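Local coordinates for two-domain protein containing predicted PHP-like metal-dependent phosphoesterase (PDB 3E38), which binds zinc through a PHP-like domain and is probably a metal-dependent phosphoesterase, perhaps with exonuclease activity on nucleic acids, at residues His24-Phe29 with Thr192-Gln197; Asn323-Asn328 with Gly336-Ile341; Arg96-Gly101 with Asp141-Asp146; Thr17-Asp22 with Val216-Arg221. All blocks are in the same frame, centred on the assembly; numbering follows the deposited sequence.

Contact 1. Residues His24-Phe29 with Thr192-Gln197; sequences HMHSVF and TSDIHQ. With ZN (zinc ion), chain I; ZN (zinc ion), chain J.
His24 and His26 meet Asp194 and His196 across the zinc centre of the PHP domain, where the HxH motif of one loop faces the DxH of the other. Metal bonds come first. One zinc ion takes NE2 of both His24 and His26 and, at 2.5 Å, OD1 of Asp194, with water 1 and Glu93 among its further ligands; Asn170 is a polar partner of the same carboxylate. A second zinc ion is held by His196 NE2, with Asp31 and His56 completing the protein's share.

Ring contacts join the same residues. The rings of His26 and His196 lie side by side in an offset stack, centroids 4.3 Å apart and planes turned by 24°. Asp194 reaches over a face of the His24 ring, its CB 4.1 Å from the centroid in a CH-pi contact. Glu167 accepts from His24 ND1, which, with the zinc bond at NE2, helps fix that ring's rotation.

Two backbone hydrogen bonds tie the loops together, Asp194 N to His24 O at 2.8 Å and His26 N to Ile195 O at 2.9 Å. Ser193 OG receives Ile195 N in an ST turn and is also hydrogen-bonded to Asp22. Carbon packing sets His24 CB on Thr192 CB and CG2, and Met25 CB tightly against Ile195 CG2 at 3.4 Å.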
loop_
_atom_site.group_PDB
_atom_site.type_symbol
_atom_site.label_atom_id
_atom_site.label_comp_id
_atom_site.label_asym_id
_atom_site.label_seq_id
_atom_site.Cartn_x
_atom_site.Cartn_y
_atom_site.Cartn_z
ATOM N N HIS B 24 20.066 -17.728 7.173
ATOM C CA HIS B 24 19.187 -18.800 7.653
ATOM C C HIS B 24 17.853 -18.801 6.940
ATOM O O HIS B 24 17.023 -17.921 7.087
ATOM C CB HIS B 24 18.960 -18.596 9.154
ATOM C CG HIS B 24 18.287 -19.729 9.848
ATOM N ND1 HIS B 24 18.355 -19.881 11.217
ATOM C CD2 HIS B 24 17.606 -20.798 9.383
ATOM C CE1 HIS B 24 17.704 -20.971 11.572
ATOM N NE2 HIS B 24 17.235 -21.547 10.481
HETATM N N MSE B 25 17.679 -19.818 6.129
HETATM C CA MSE B 25 16.458 -19.968 5.378
HETATM C C MSE B 25 16.334 -21.378 4.847
HETATM O O MSE B 25 17.310 -22.137 4.855
HETATM C CB MSE B 25 16.437 -18.963 4.243
HETATM C CG MSE B 25 17.456 -19.211 3.186
HETATM SE SE MSE B 25 17.576 -17.727 1.912
HETATM C CE MSE B 25 18.067 -16.386 3.170
ATOM N N HIS B 26 15.146 -21.648 4.314
ATOM C CA HIS B 26 14.740 -22.977 3.850
ATOM C C HIS B 26 13.995 -23.069 2.554
ATOM O O HIS B 26 13.346 -22.139 2.139
ATOM C CB HIS B 26 13.872 -23.611 4.923
ATOM C CG HIS B 26 14.554 -23.692 6.247
ATOM N ND1 HIS B 26 15.293 -24.785 6.644
ATOM C CD2 HIS B 26 14.636 -22.792 7.249
ATOM C CE1 HIS B 26 15.769 -24.565 7.858
ATOM N NE2 HIS B 26 15.366 -23.364 8.252
ATOM N N SER B 27 14.174 -24.224 1.910
ATOM C CA SER B 27 13.510 -24.552 0.640
ATOM C C SER B 27 12.811 -25.899 0.803
ATOM O O SER B 27 12.819 -26.480 1.861
ATOM C CB SER B 27 14.468 -24.598 -0.551
ATOM O OG SER B 27 15.266 -25.795 -0.624
ATOM N N VAL B 28 12.180 -26.357 -0.259
ATOM C CA VAL B 28 11.465 -27.618 -0.238
ATOM C C VAL B 28 12.397 -28.846 -0.027
ATOM O O VAL B 28 11.933 -29.993 0.054
ATOM C CB VAL B 28 10.679 -27.839 -1.603
ATOM C CG1 VAL B 28 9.472 -26.909 -1.697
ATOM C CG2 VAL B 28 11.597 -27.704 -2.781
ATOM N N PHE B 29 13.704 -28.570 0.038
ATOM C CA PHE B 29 14.749 -29.596 0.171
ATOM C C PHE B 29 14.925 -29.910 1.652
ATOM O O PHE B 29 15.631 -30.824 2.037
ATOM C CB PHE B 29 16.021 -29.231 -0.596
ATOM C CG PHE B 29 15.920 -29.511 -2.095
ATOM C CD1 PHE B 29 15.332 -28.613 -2.955
ATOM C CD2 PHE B 29 16.443 -30.652 -2.632
ATOM C CE1 PHE B 29 15.207 -28.887 -4.301
ATOM C CE2 PHE B 29 16.317 -30.952 -3.979
ATOM C CZ PHE B 29 15.711 -30.038 -4.821
ATOM N N THR B 192 18.315 -13.198 11.337
ATOM C CA THR B 192 17.892 -13.916 10.131
ATOM C C THR B 192 16.393 -14.059 10.005
ATOM O O THR B 192 15.650 -13.762 10.917
ATOM C CB THR B 192 18.505 -15.306 10.094
ATOM O OG1 THR B 192 17.871 -16.097 11.087
ATOM C CG2 THR B 192 20.003 -15.258 10.404
ATOM N N SER B 193 15.982 -14.516 8.826
ATOM C CA SER B 193 14.578 -14.681 8.523
ATOM C C SER B 193 14.108 -16.050 8.975
ATOM O O SER B 193 13.073 -16.180 9.578
ATOM C CB SER B 193 14.283 -14.517 7.025
ATOM O OG SER B 193 14.771 -15.580 6.240
ATOM N N ASP B 194 14.903 -17.071 8.709
ATOM C CA ASP B 194 14.473 -18.430 9.001
ATOM C C ASP B 194 13.227 -18.704 8.155
ATOM O O ASP B 194 12.318 -19.447 8.520
ATOM C CB ASP B 194 14.216 -18.617 10.515
ATOM C CG ASP B 194 14.254 -20.080 10.924
ATOM O OD1 ASP B 194 14.307 -20.925 9.989
ATOM O OD2 ASP B 194 14.283 -20.405 12.155
ATOM N N ILE B 195 13.212 -18.077 6.984
ATOM C CA ILE B 195 12.062 -18.175 6.061
ATOM C C ILE B 195 11.785 -19.571 5.537
ATOM O O ILE B 195 12.687 -20.245 5.101
ATOM C CB ILE B 195 12.186 -17.143 4.881
ATOM C CG1 ILE B 195 10.860 -17.051 4.132
ATOM C CG2 ILE B 195 13.423 -17.412 4.000
ATOM C CD1 ILE B 195 9.783 -16.261 4.943
ATOM N N HIS B 196 10.511 -19.984 5.649
ATOM C CA HIS B 196 9.980 -21.262 5.084
ATOM C C HIS B 196 8.978 -20.973 3.988
ATOM O O HIS B 196 8.988 -21.579 2.923
ATOM C CB HIS B 196 9.327 -22.160 6.134
ATOM C CG HIS B 196 10.273 -22.676 7.186
ATOM N ND1 HIS B 196 10.933 -21.840 8.065
ATOM C CD2 HIS B 196 10.642 -23.938 7.523
ATOM C CE1 HIS B 196 11.682 -22.562 8.890
ATOM N NE2 HIS B 196 11.508 -23.840 8.597
ATOM N N GLN B 197 8.122 -19.996 4.251
ATOM C CA GLN B 197 7.078 -19.604 3.315
ATOM C C GLN B 197 7.661 -18.737 2.222
ATOM O O GLN B 197 8.818 -18.395 2.278
ATOM C CB GLN B 197 6.025 -18.765 4.041
ATOM C CG GLN B 197 5.246 -19.463 5.106
ATOM C CD GLN B 197 4.177 -20.390 4.554
ATOM O OE1 GLN B 197 3.892 -20.406 3.352
ATOM N NE2 GLN B 197 3.583 -21.177 5.438
HETATM ZN ZN ZN I . 15.584 -22.983 10.430
HETATM ZN ZN ZN J . 12.401 -25.542 9.451
HETATM O O HOH W 1 15.659 -22.854 12.539
#

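Contact 2. Residues Asn323-Asn328 with Gly336-Ile341; sequences NFEVTN and GLKYTI
Phe324 and Tyr339 sit opposite each other as a hydrogen-bonded pair in an antiparallel ladder of the Ig-like domain, joining strand 321-326 to strand 335-342. On the face carrying Phe324, Val326, Leu337 and Tyr339, the Phe324 ring is the main bump, and it sits in a recess formed by Tyr339 CB, Tyr339 O and the Ile341 side chain. Phe324 CE1 presses on Tyr339 CB at 3.7 Å, and Tyr339 O lies over the centre of one ring face. Ile341 CD1 fills in at the ring's edge, 3.8 Å from Phe324 CE2. The two aromatic rings are nearly parallel but slid apart, and they barely overlap. Farther along, Val326 CG2 and Leu337 CD2 meet more loosely at 4.1 Å, with Phe254 of helix 247-257 packing on both residues.

The other face bears Asn323, Glu325, Lys338 and Thr340. The extended Glu325 chain runs beside the bent Lys338 chain, whose CE rests 3.7 Å from Glu325 CG; the charged ends make a long salt bridge. A CB on Gly336 would clash with Glu325 OE2 and Val326 O. The glycine lets the carboxylate come close: Glu325 OE2 accepts from Gly336 N at 2.9 Å through its anti lone pair.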
loop_
_atom_site.group_PDB
_atom_site.type_symbol
_atom_site.label_atom_id
_atom_site.label_comp_id
_atom_site.label_asym_id
_atom_site.label_seq_id
_atom_site.Cartn_x
_atom_site.Cartn_y
_atom_site.Cartn_z
ATOM N N ASN B 323 21.189 15.903 24.821
ATOM C CA ASN B 323 21.248 14.468 25.139
ATOM C C ASN B 323 19.981 13.685 24.919
ATOM O O ASN B 323 18.873 14.089 25.308
ATOM C CB ASN B 323 21.617 14.293 26.603
ATOM C CG ASN B 323 22.968 14.854 26.914
ATOM O OD1 ASN B 323 23.871 14.847 26.068
ATOM N ND2 ASN B 323 23.127 15.347 28.125
ATOM N N PHE B 324 20.178 12.525 24.324
ATOM C CA PHE B 324 19.076 11.622 24.032
ATOM C C PHE B 324 19.503 10.203 23.759
ATOM O O PHE B 324 20.634 9.899 23.350
ATOM C CB PHE B 324 18.250 12.153 22.851
ATOM C CG PHE B 324 19.049 12.415 21.606
ATOM C CD1 PHE B 324 19.355 11.386 20.733
ATOM C CD2 PHE B 324 19.488 13.693 21.305
ATOM C CE1 PHE B 324 20.075 11.632 19.567
ATOM C CE2 PHE B 324 20.224 13.937 20.141
ATOM C CZ PHE B 324 20.505 12.898 19.273
ATOM N N GLU B 325 18.561 9.318 24.016
ATOM C CA GLU B 325 18.732 7.901 23.707
ATOM C C GLU B 325 18.129 7.594 22.318
ATOM O O GLU B 325 17.083 8.109 21.996
ATOM C CB GLU B 325 18.017 7.071 24.762
ATOM C CG GLU B 325 18.200 5.600 24.674
ATOM C CD GLU B 325 17.256 4.880 25.625
ATOM O OE1 GLU B 325 16.470 5.582 26.289
ATOM O OE2 GLU B 325 17.262 3.622 25.691
ATOM N N VAL B 326 18.814 6.804 21.488
ATOM C CA VAL B 326 18.213 6.358 20.214
ATOM C C VAL B 326 17.641 5.033 20.608
ATOM O O VAL B 326 18.314 4.006 20.528
ATOM C CB VAL B 326 19.183 6.168 19.064
ATOM C CG1 VAL B 326 18.371 5.783 17.753
ATOM C CG2 VAL B 326 20.035 7.427 18.888
ATOM N N THR B 327 16.377 5.087 21.011
ATOM C CA THR B 327 15.678 3.963 21.654
ATOM C C THR B 327 15.631 2.693 20.840
ATOM O O THR B 327 15.501 1.611 21.415
ATOM C CB THR B 327 14.192 4.332 22.058
ATOM O OG1 THR B 327 13.419 4.636 20.890
ATOM C CG2 THR B 327 14.144 5.514 23.036
ATOM N N ASN B 328 15.719 2.802 19.519
ATOM C CA ASN B 328 15.604 1.600 18.692
ATOM C C ASN B 328 16.958 1.100 18.175
ATOM O O ASN B 328 17.032 0.222 17.341
ATOM C CB ASN B 328 14.597 1.783 17.542
ATOM C CG ASN B 328 14.978 2.861 16.577
ATOM O OD1 ASN B 328 15.436 3.901 16.987
ATOM N ND2 ASN B 328 14.689 2.654 15.265
ATOM N N GLY B 336 19.040 1.474 24.899
ATOM C CA GLY B 336 19.284 2.136 23.598
ATOM C C GLY B 336 20.533 3.015 23.598
ATOM O O GLY B 336 21.058 3.407 24.639
ATOM N N LEU B 337 21.024 3.278 22.401
ATOM C CA LEU B 337 22.217 4.107 22.196
ATOM C C LEU B 337 22.064 5.502 22.766
ATOM O O LEU B 337 21.065 6.157 22.553
ATOM C CB LEU B 337 22.508 4.231 20.695
ATOM C CG LEU B 337 23.616 5.188 20.276
ATOM C CD1 LEU B 337 24.986 4.706 20.813
ATOM C CD2 LEU B 337 23.602 5.382 18.744
ATOM N N LYS B 338 23.088 5.951 23.479
ATOM C CA LYS B 338 23.134 7.305 24.018
ATOM C C LYS B 338 23.951 8.204 23.101
ATOM O O LYS B 338 25.040 7.884 22.658
ATOM C CB LYS B 338 23.714 7.324 25.433
ATOM C CG LYS B 338 23.005 6.346 26.382
ATOM C CD LYS B 338 21.495 6.559 26.418
ATOM C CE LYS B 338 20.792 5.564 27.382
ATOM N NZ LYS B 338 20.772 4.110 26.920
ATOM N N TYR B 339 23.401 9.359 22.828
ATOM C CA TYR B 339 24.028 10.284 21.907
ATOM C C TYR B 339 23.873 11.685 22.377
ATOM O O TYR B 339 22.921 12.036 23.061
ATOM C CB TYR B 339 23.384 10.141 20.509
ATOM C CG TYR B 339 24.270 10.587 19.380
ATOM C CD1 TYR B 339 24.308 11.916 18.963
ATOM C CD2 TYR B 339 25.093 9.666 18.736
ATOM C CE1 TYR B 339 25.144 12.309 17.914
ATOM C CE2 TYR B 339 25.937 10.042 17.700
ATOM C CZ TYR B 339 25.964 11.352 17.286
ATOM O OH TYR B 339 26.804 11.682 16.232
ATOM N N THR B 340 24.842 12.484 21.993
ATOM C CA THR B 340 24.851 13.896 22.333
ATOM C C THR B 340 25.151 14.732 21.129
ATOM O O THR B 340 26.009 14.382 20.301
ATOM C CB THR B 340 25.944 14.248 23.357
ATOM O OG1 THR B 340 25.791 13.425 24.498
ATOM C CG2 THR B 340 25.799 15.670 23.799
ATOM N N ILE B 341 24.397 15.816 21.024
ATOM C CA ILE B 341 24.657 16.817 20.017
ATOM C C ILE B 341 25.154 18.005 20.797
ATOM O O ILE B 341 24.376 18.668 21.485
ATOM C CB ILE B 341 23.422 17.182 19.189
ATOM C CG1 ILE B 341 23.019 16.009 18.297
ATOM C CG2 ILE B 341 23.733 18.376 18.352
ATOM C CD1 ILE B 341 21.722 16.248 17.481
#

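Contact 3. Residues Arg96-Gly101 with Asp141-Asp146; sequences RAMAPG and DSQQPD
Gln143 reaches from the loop after strand 132-135 into the turn at Arg96-Gly101, and its side chain carries most of the contact. Gln143 CB begins against Met98, 3.8 Å from Met98 CB. The first torsion (chi1 -74°) sets CG anti to the carbonyl carbon; beyond it the chain is extended, and the amide lies beside Met98 N, which is 3.9 Å from Gln143 CD. The two ends of the amide meet different surroundings. Gln143 NE2 gives a nearly straight hydrogen bond to Arg96 O, at 3.1 Å and with an angle of 170° at the hydrogen; the acceptor lies in the amide plane, while the donor is tilted 22° from the plane of the carbonyl. Gln143 OE1 faces carbon, with Met98 CE at 3.4 Å and Gly101 CA at 3.6 Å.

The selenomethionine Met98 crosses Gln143 obliquely. Its chain bends at chi2 and chi3, and the curl brings CE back to the glutamine oxygen. Met98 CG also touches Gln144 CG at 4.2 Å, the two side chains crossing at about a right angle. The turn that receives Gln143 is closed by its own backbone bonds, Gly101 N to Ala97 O and Arg96 N to Gly101 O.

The 141-146 loop also meets the third subunit, where Asp146 pairs with Lys286 of that chain. The contact thus joins two loops next to the zinc ligands His102 and His137. The turn links antiparallel strands 87-95 and 102-106; helix 152-159 packs on Met98 through His154, and helix 119-128 touches Arg96 and Pro100.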
loop_
_atom_site.group_PDB
_atom_site.type_symbol
_atom_site.label_atom_id
_atom_site.label_comp_id
_atom_site.label_asym_id
_atom_site.label_seq_id
_atom_site.Cartn_x
_atom_site.Cartn_y
_atom_site.Cartn_z
ATOM N N ARG B 96 18.490 -30.302 16.414
ATOM C CA ARG B 96 18.368 -31.249 17.508
ATOM C C ARG B 96 17.466 -30.735 18.627
ATOM O O ARG B 96 17.063 -29.604 18.658
ATOM C CB ARG B 96 19.750 -31.511 18.078
ATOM C CG ARG B 96 20.715 -32.023 17.031
ATOM C CD ARG B 96 20.452 -33.494 16.694
ATOM N NE ARG B 96 21.436 -33.971 15.725
ATOM C CZ ARG B 96 21.988 -35.179 15.754
ATOM N NH1 ARG B 96 21.692 -36.023 16.728
ATOM N NH2 ARG B 96 22.898 -35.512 14.848
ATOM N N ALA B 97 17.153 -31.629 19.533
ATOM C CA ALA B 97 16.384 -31.323 20.745
ATOM C C ALA B 97 17.161 -30.337 21.596
ATOM O O ALA B 97 18.387 -30.248 21.493
ATOM C CB ALA B 97 16.100 -32.621 21.562
HETATM N N MSE B 98 16.436 -29.595 22.431
HETATM C CA MSE B 98 17.069 -28.688 23.402
HETATM C C MSE B 98 17.413 -29.513 24.630
HETATM O O MSE B 98 16.534 -30.208 25.115
HETATM C CB MSE B 98 16.109 -27.584 23.838
HETATM C CG MSE B 98 16.642 -26.682 24.946
HETATM SE SE MSE B 98 18.097 -25.503 24.300
HETATM C CE MSE B 98 17.205 -24.833 22.666
ATOM N N ALA B 99 18.645 -29.488 25.154
ATOM C CA ALA B 99 19.784 -28.748 24.601
ATOM C C ALA B 99 20.510 -29.696 23.643
ATOM O O ALA B 99 20.317 -30.916 23.721
ATOM C CB ALA B 99 20.709 -28.255 25.727
ATOM N N PRO B 100 21.366 -29.175 22.749
ATOM C CA PRO B 100 21.778 -27.798 22.547
ATOM C C PRO B 100 20.797 -27.036 21.651
ATOM O O PRO B 100 20.877 -25.819 21.477
ATOM C CB PRO B 100 23.090 -27.983 21.790
ATOM C CG PRO B 100 22.788 -29.154 20.868
ATOM C CD PRO B 100 21.758 -30.007 21.591
ATOM N N GLY B 101 19.860 -27.776 21.104
ATOM C CA GLY B 101 18.856 -27.162 20.268
ATOM C C GLY B 101 19.265 -27.141 18.827
ATOM O O GLY B 101 19.755 -28.131 18.309
ATOM N N ASP B 141 9.989 -20.654 21.765
ATOM C CA ASP B 141 9.244 -21.151 22.947
ATOM C C ASP B 141 8.899 -22.613 22.865
ATOM O O ASP B 141 8.505 -23.235 23.865
ATOM C CB ASP B 141 7.970 -20.304 23.254
ATOM C CG ASP B 141 6.982 -20.210 22.079
ATOM O OD1 ASP B 141 7.078 -20.984 21.095
ATOM O OD2 ASP B 141 6.108 -19.308 22.153
ATOM N N SER B 142 9.073 -23.156 21.674
ATOM C CA SER B 142 8.761 -24.562 21.452
ATOM C C SER B 142 9.752 -25.458 22.207
ATOM O O SER B 142 9.438 -26.557 22.671
ATOM C CB SER B 142 8.770 -24.901 19.966
ATOM O OG SER B 142 8.588 -26.297 19.821
ATOM N N GLN B 143 10.955 -24.939 22.353
ATOM C CA GLN B 143 12.029 -25.668 23.016
ATOM C C GLN B 143 12.369 -25.075 24.391
ATOM O O GLN B 143 12.942 -25.752 25.240
ATOM C CB GLN B 143 13.252 -25.754 22.097
ATOM C CG GLN B 143 13.071 -26.751 20.950
ATOM C CD GLN B 143 14.385 -27.130 20.285
ATOM O OE1 GLN B 143 15.308 -26.332 20.209
ATOM N NE2 GLN B 143 14.470 -28.353 19.808
ATOM N N GLN B 144 12.030 -23.803 24.572
ATOM C CA GLN B 144 12.190 -23.114 25.867
ATOM C C GLN B 144 10.932 -22.283 26.108
ATOM O O GLN B 144 10.914 -21.067 25.898
ATOM C CB GLN B 144 13.453 -22.249 25.926
ATOM C CG GLN B 144 14.765 -23.021 25.680
ATOM C CD GLN B 144 16.003 -22.360 26.262
ATOM O OE1 GLN B 144 16.316 -22.539 27.446
ATOM N NE2 GLN B 144 16.736 -21.625 25.423
ATOM N N PRO B 145 9.857 -22.944 26.551
ATOM C CA PRO B 145 8.596 -22.227 26.636
ATOM C C PRO B 145 8.435 -21.226 27.754
ATOM O O PRO B 145 7.512 -20.434 27.693
ATOM C CB PRO B 145 7.567 -23.350 26.843
ATOM C CG PRO B 145 8.304 -24.506 27.309
ATOM C CD PRO B 145 9.714 -24.370 26.877
ATOM N N ASP B 146 9.282 -21.222 28.771
ATOM C CA ASP B 146 9.012 -20.295 29.875
ATOM C C ASP B 146 10.115 -19.282 30.030
ATOM O O ASP B 146 9.879 -18.139 30.329
ATOM C CB ASP B 146 8.788 -21.063 31.167
ATOM C CG ASP B 146 7.568 -21.961 31.097
ATOM O OD1 ASP B 146 6.576 -21.582 30.442
ATOM O OD2 ASP B 146 7.585 -23.054 31.704
#

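Contact 4. Residues Thr17-Asp22 with Val216-Arg221; sequences TTLKCD and VFAKER
Leu19 lies at the apolar centre where strand 17-22 pairs antiparallel with strand 213-218 in the large mixed sheet of the PHP domain. Its two methyls divide the work: Leu19 CD1 presses tightly on Ala218 CB at 3.4 Å, and Leu19 CD2 rests on Arg221 CG at 3.5 Å. On the same face Cys21 SG touches Val216 CG2 at 3.7 Å, and helix 223-231 closes over this patch through Ile226 on Leu19 and Ala229 on Val216.

Around this centre runs the backbone ladder. Leu19 and Val216 form a hydrogen-bonded pair, as do Thr17 and Ala218, and four bonds result; Val216 N to Leu19 O measures 2.7 Å. Between them Thr18 and Phe217 make the non-hydrogen-bonded pair on the other face. There Thr18 OG1 approaches the edge of the Phe217 ring, 3.2 Å from Phe217 CD1, while its hydrogen-bond partner is Pro11 O.

At the polar edge the extended Arg221 chain passes over Leu19 CD2, and its guanidinium goes on to a salt bridge with Asp49 and a hydrogen bond to Gly85 O. Arg221 therefore plays two parts: its aliphatic portion covers the leucine while its charge is met by groups beyond the two strands. The four main-chain bonds thus set the register, the side chains add apolar packing under helix 223-231, and the arginine charge is probably balanced by Asp49, outside the pair.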
loop_
_atom_site.group_PDB
_atom_site.type_symbol
_atom_site.label_atom_id
_atom_site.label_comp_id
_atom_site.label_asym_id
_atom_site.label_seq_id
_atom_site.Cartn_x
_atom_site.Cartn_y
_atom_site.Cartn_z
ATOM N N THR B 17 32.262 -1.719 3.923
ATOM C CA THR B 17 31.085 -1.688 3.090
ATOM C C THR B 17 29.968 -2.474 3.755
ATOM O O THR B 17 30.139 -3.632 4.138
ATOM C CB THR B 17 31.315 -2.221 1.664
ATOM O OG1 THR B 17 30.085 -2.090 0.957
ATOM C CG2 THR B 17 31.742 -3.691 1.637
ATOM N N THR B 18 28.813 -1.829 3.912
ATOM C CA THR B 18 27.656 -2.471 4.569
ATOM C C THR B 18 26.934 -3.443 3.640
ATOM O O THR B 18 26.325 -3.095 2.593
ATOM C CB THR B 18 26.645 -1.430 5.221
ATOM O OG1 THR B 18 27.300 -0.668 6.257
ATOM C CG2 THR B 18 25.416 -2.149 5.825
ATOM N N LEU B 19 27.002 -4.690 4.052
ATOM C CA LEU B 19 26.335 -5.766 3.321
ATOM C C LEU B 19 25.123 -6.281 4.094
ATOM O O LEU B 19 25.105 -6.385 5.374
ATOM C CB LEU B 19 27.354 -6.869 3.044
ATOM C CG LEU B 19 28.649 -6.465 2.332
ATOM C CD1 LEU B 19 29.647 -7.651 2.322
ATOM C CD2 LEU B 19 28.355 -5.906 0.872
ATOM N N LYS B 20 24.087 -6.577 3.334
ATOM C CA LYS B 20 22.804 -7.041 3.919
ATOM C C LYS B 20 22.649 -8.528 3.679
ATOM O O LYS B 20 22.562 -8.998 2.534
ATOM C CB LYS B 20 21.616 -6.224 3.403
ATOM C CG LYS B 20 21.794 -4.684 3.511
ATOM C CD LYS B 20 22.267 -4.107 2.191
ATOM C CE LYS B 20 22.536 -2.613 2.270
ATOM N NZ LYS B 20 22.836 -1.986 0.942
ATOM N N CYS B 21 22.683 -9.280 4.778
ATOM C CA CYS B 21 22.713 -10.735 4.677
ATOM C C CYS B 21 21.658 -11.474 5.488
ATOM O O CYS B 21 21.224 -10.988 6.542
ATOM C CB CYS B 21 24.103 -11.228 5.105
ATOM S SG CYS B 21 25.482 -10.316 4.364
ATOM N N ASP B 22 21.241 -12.627 4.939
ATOM C CA ASP B 22 20.267 -13.564 5.563
ATOM C C ASP B 22 20.913 -14.945 5.608
ATOM O O ASP B 22 21.038 -15.647 4.596
ATOM C CB ASP B 22 18.944 -13.562 4.807
ATOM C CG ASP B 22 17.825 -14.255 5.552
ATOM O OD1 ASP B 22 18.064 -14.663 6.706
ATOM O OD2 ASP B 22 16.702 -14.362 4.973
ATOM N N VAL B 216 26.282 -6.594 7.809
ATOM C CA VAL B 216 27.681 -7.029 7.921
ATOM C C VAL B 216 28.627 -5.955 7.372
ATOM O O VAL B 216 28.550 -5.564 6.197
ATOM C CB VAL B 216 27.940 -8.397 7.211
ATOM C CG1 VAL B 216 29.366 -8.919 7.479
ATOM C CG2 VAL B 216 26.919 -9.466 7.651
ATOM N N PHE B 217 29.535 -5.502 8.234
ATOM C CA PHE B 217 30.497 -4.446 7.862
ATOM C C PHE B 217 31.821 -5.065 7.444
ATOM O O PHE B 217 32.728 -5.327 8.247
ATOM C CB PHE B 217 30.655 -3.434 8.986
ATOM C CG PHE B 217 29.346 -2.970 9.550
ATOM C CD1 PHE B 217 28.575 -2.047 8.874
ATOM C CD2 PHE B 217 28.871 -3.482 10.744
ATOM C CE1 PHE B 217 27.366 -1.631 9.393
ATOM C CE2 PHE B 217 27.686 -3.061 11.245
ATOM C CZ PHE B 217 26.929 -2.136 10.567
ATOM N N ALA B 218 31.883 -5.266 6.141
ATOM C CA ALA B 218 32.938 -5.987 5.448
ATOM C C ALA B 218 33.933 -5.057 4.776
ATOM O O ALA B 218 33.595 -3.950 4.417
ATOM C CB ALA B 218 32.288 -6.955 4.392
ATOM N N LYS B 219 35.161 -5.531 4.641
ATOM C CA LYS B 219 36.246 -4.759 4.037
ATOM C C LYS B 219 36.122 -4.931 2.549
ATOM O O LYS B 219 36.704 -4.191 1.756
ATOM C CB LYS B 219 37.618 -5.242 4.511
ATOM C CG LYS B 219 37.954 -4.964 5.980
ATOM C CD LYS B 219 39.254 -5.654 6.425
ATOM N N GLU B 220 35.352 -5.943 2.169
ATOM C CA GLU B 220 35.070 -6.198 0.738
ATOM C C GLU B 220 33.858 -7.059 0.562
ATOM O O GLU B 220 33.517 -7.837 1.432
ATOM C CB GLU B 220 36.252 -6.845 -0.003
ATOM C CG GLU B 220 36.521 -8.306 0.361
ATOM C CD GLU B 220 37.678 -8.917 -0.438
ATOM O OE1 GLU B 220 38.596 -8.149 -0.817
ATOM O OE2 GLU B 220 37.676 -10.160 -0.666
ATOM N N ARG B 221 33.233 -6.907 -0.596
ATOM C CA ARG B 221 32.026 -7.654 -0.922
ATOM C C ARG B 221 32.383 -8.972 -1.573
ATOM O O ARG B 221 32.316 -9.148 -2.815
ATOM C CB ARG B 221 31.126 -6.867 -1.867
ATOM C CG ARG B 221 29.713 -7.436 -1.994
ATOM C CD ARG B 221 28.993 -6.641 -3.040
ATOM N NE ARG B 221 27.569 -6.903 -3.073
ATOM C CZ ARG B 221 27.004 -7.889 -3.754
ATOM N NH1 ARG B 221 27.767 -8.746 -4.427
ATOM N NH2 ARG B 221 25.680 -8.018 -3.738
#

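In the fold
Contacts 1, 3 and 4 belong to the PHP domain, whereas contact 2 lies in the Ig-like domain, its centre 35 Å from that of contact 1. Contact 1 contains ligands of two of the zinc ions. Contact 4 leads into it directly: Asp22, the end of strand 17-22, meets Ser193 through OD2 and OG at 2.6 Å, a probable hydrogen bond, and the chain enters the first metal-binding loop two residues later. Contact 3 approaches the metal centre from another direction, with nearest atoms about 10 Å from contact 1 and the Gln143 side chain about 7 Å from a zinc ion. Contacts 3 and 4 lie on opposite sides of the chain's centre.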